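Local atomic coordinates of dihydrodipicolinate synthase (Bacillus clausii KSM-K16, PDB entry 3E96), a protein that probably acts as a 4-hydroxy-tetrahydrodipicolinate synthase, a Schiff-base-forming lyase of the DapA family. Residues Ala82-Gly87 with Gly106-Met111. Residues are numbered along the deposited sequence; the frame is centred on the assembly and turned at random.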
ATOM      1  N   ALA B  82     -22.873 -19.192   3.717  1.00 23.42           N
ATOM      2  CA  ALA B  82     -22.595 -17.857   4.233  1.00 22.74           C
ATOM      3  C   ALA B  82     -22.488 -16.854   3.101  1.00 20.75           C
ATOM      4  O   ALA B  82     -22.338 -17.231   1.941  1.00 20.52           O
ATOM      5  CB  ALA B  82     -21.289 -17.866   5.046  1.00 20.82           C
ATOM      6  N   LEU B  83     -22.582 -15.575   3.440  1.00 19.77           N
ATOM      7  CA  LEU B  83     -22.452 -14.527   2.441  1.00 18.51           C
ATOM      8  C   LEU B  83     -20.973 -14.438   2.108  1.00 18.66           C
ATOM      9  O   LEU B  83     -20.124 -14.556   2.994  1.00 18.77           O
ATOM     10  CB  LEU B  83     -22.926 -13.180   2.993  1.00 20.00           C
ATOM     11  CG  LEU B  83     -24.431 -12.995   3.194  1.00 24.02           C
ATOM     12  CD1 LEU B  83     -24.705 -11.635   3.828  1.00 24.68           C
ATOM     13  CD2 LEU B  83     -25.132 -13.111   1.848  1.00 23.56           C
ATOM     14  N   VAL B  84     -20.666 -14.241   0.831  1.00 16.17           N
ATOM     15  CA  VAL B  84     -19.284 -14.128   0.386  1.00 15.19           C
ATOM     16  C   VAL B  84     -19.028 -12.696  -0.065  1.00 14.41           C
ATOM     17  O   VAL B  84     -19.645 -12.221  -1.015  1.00 14.83           O
ATOM     18  CB  VAL B  84     -19.001 -15.093  -0.786  1.00 14.92           C
ATOM     19  CG1 VAL B  84     -17.579 -14.901  -1.298  1.00 16.24           C
ATOM     20  CG2 VAL B  84     -19.205 -16.530  -0.327  1.00 15.80           C
ATOM     21  N   VAL B  85     -18.130 -12.011   0.637  1.00 13.73           N
ATOM     22  CA  VAL B  85     -17.776 -10.634   0.319  1.00 13.00           C
ATOM     23  C   VAL B  85     -16.355 -10.645  -0.232  1.00 14.44           C
ATOM     24  O   VAL B  85     -15.416 -11.026   0.464  1.00 14.46           O
ATOM     25  CB  VAL B  85     -17.834  -9.748   1.575  1.00 14.00           C
ATOM     26  CG1 VAL B  85     -17.460  -8.310   1.217  1.00 13.82           C
ATOM     27  CG2 VAL B  85     -19.233  -9.818   2.195  1.00 13.75           C
ATOM     28  N   ALA B  86     -16.204 -10.230  -1.486  1.00 12.48           N
ATOM     29  CA  ALA B  86     -14.900 -10.237  -2.137  1.00 13.00           C
ATOM     30  C   ALA B  86     -14.087  -8.955  -1.985  1.00 12.44           C
ATOM     31  O   ALA B  86     -14.529  -7.872  -2.371  1.00 12.28           O
ATOM     32  CB  ALA B  86     -15.070 -10.563  -3.625  1.00 11.76           C
ATOM     33  N   GLY B  87     -12.891  -9.088  -1.421  1.00 12.89           N
ATOM     34  CA  GLY B  87     -12.029  -7.936  -1.271  1.00 12.00           C
ATOM     35  C   GLY B  87     -11.474  -7.562  -2.635  1.00 12.84           C
ATOM     36  O   GLY B  87     -11.072  -8.439  -3.409  1.00 12.40           O
ATOM     37  N   GLY B 106     -20.026 -15.372  -8.364  1.00 19.53           N
ATOM     38  CA  GLY B 106     -21.119 -15.692  -7.464  1.00 20.18           C
ATOM     39  C   GLY B 106     -21.018 -15.046  -6.094  1.00 20.41           C
ATOM     40  O   GLY B 106     -21.733 -15.439  -5.171  1.00 20.48           O
ATOM     41  N   ALA B 107     -20.128 -14.067  -5.944  1.00 19.26           N
ATOM     42  CA  ALA B 107     -19.982 -13.376  -4.665  1.00 18.23           C
ATOM     43  C   ALA B 107     -21.259 -12.588  -4.398  1.00 18.94           C
ATOM     44  O   ALA B 107     -22.012 -12.289  -5.322  1.00 19.94           O
ATOM     45  CB  ALA B 107     -18.787 -12.433  -4.703  1.00 19.00           C
ATOM     46  N   ASP B 108     -21.492 -12.245  -3.135  1.00 17.47           N
ATOM     47  CA  ASP B 108     -22.683 -11.501  -2.744  1.00 18.51           C
ATOM     48  C   ASP B 108     -22.436 -10.003  -2.693  1.00 17.67           C
ATOM     49  O   ASP B 108     -23.360  -9.202  -2.835  1.00 17.88           O
ATOM     50  CB  ASP B 108     -23.163 -11.997  -1.383  1.00 18.88           C
ATOM     51  CG  ASP B 108     -23.572 -13.450  -1.416  1.00 20.81           C
ATOM     52  OD1 ASP B 108     -24.593 -13.761  -2.070  1.00 20.50           O
ATOM     53  OD2 ASP B 108     -22.869 -14.282  -0.803  1.00 19.20           O
ATOM     54  N   ALA B 109     -21.180  -9.629  -2.489  1.00 16.09           N
ATOM     55  CA  ALA B 109     -20.806  -8.226  -2.422  1.00 16.88           C
ATOM     56  C   ALA B 109     -19.291  -8.126  -2.503  1.00 15.87           C
ATOM     57  O   ALA B 109     -18.599  -9.142  -2.545  1.00 15.88           O
ATOM     58  CB  ALA B 109     -21.294  -7.617  -1.104  1.00 17.09           C
ATOM     59  N   VAL B 110     -18.787  -6.899  -2.539  1.00 15.49           N
ATOM     60  CA  VAL B 110     -17.348  -6.667  -2.564  1.00 14.13           C
ATOM     61  C   VAL B 110     -16.981  -5.722  -1.430  1.00 13.99           C
ATOM     62  O   VAL B 110     -17.822  -4.952  -0.957  1.00 13.54           O
ATOM     63  CB  VAL B 110     -16.876  -6.008  -3.891  1.00 15.42           C
ATOM     64  CG1 VAL B 110     -17.115  -6.946  -5.061  1.00 13.92           C
ATOM     65  CG2 VAL B 110     -17.594  -4.676  -4.101  1.00 13.99           C
ATOM     66  N   MET B 111     -15.735  -5.814  -0.975  1.00 11.91           N
ATOM     67  CA  MET B 111     -15.220  -4.914   0.052  1.00 13.02           C
ATOM     68  C   MET B 111     -14.076  -4.184  -0.634  1.00 12.94           C
ATOM     69  O   MET B 111     -13.103  -4.802  -1.074  1.00 13.44           O
ATOM     70  CB  MET B 111     -14.666  -5.660   1.273  1.00 13.63           C
ATOM     71  CG  MET B 111     -13.972  -4.714   2.290  1.00 14.97           C
ATOM     72  SD  MET B 111     -13.033  -5.540   3.599  1.00 10.85           S
ATOM     73  CE  MET B 111     -11.634  -6.149   2.670  1.00 18.69           C
TER
HETATM   74  O   HOH W   1     -23.188 -16.857  -0.707  1.00 39.17           O
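Ala82 and Asp108 are joined through a water that donates to both Ala82 O and Asp108 OD2, 2.6 Å from the latter. The side chains of Leu83 and Asp108 cross at about a right angle, with Leu83 CD2 3.6 Å from Asp108 CG. At Val84, both backbone polar atoms are bonded to the other segment. Val84 N donates almost straight (168°) to the anti lone pair of Asp108 OD2, 2.7 Å away. Asp108 N lies 2.8 Å from Val84 O, in its carbonyl plane, and Ala109 N adds a weak second bond. Asp108 CG stands beside its own backbone N (chi1 -63°), which brings OD2 to Val84 N. An alanine here would probably leave Val84 N without its acceptor and the bridging water without one of its two partners. Strands 83-88 and 109-112 are neighbouring parallel staves of the eight-stranded TIM barrel, linked by helix 92-105 as a beta-alpha-beta unit. Val85 shares one face with Ala109 and Met111, its CG1 3.9 Å from Met111 CB. On the helix-covered face, the methyl of Ala86 meets Ala107 CB and Val110 CG1, with Ala102 of helix 92-105 touching both alanines. Ala86 N donates to Ala109 O, and Ala86 O receives Met111 N from above the carbonyl plane (48° out of it). Gly87 CA approaches Met111 O at 3.3 Å; the Met111 side chain reaches Tyr143 and Lys167, the predicted proton donor/acceptor and Schiff-base lysine.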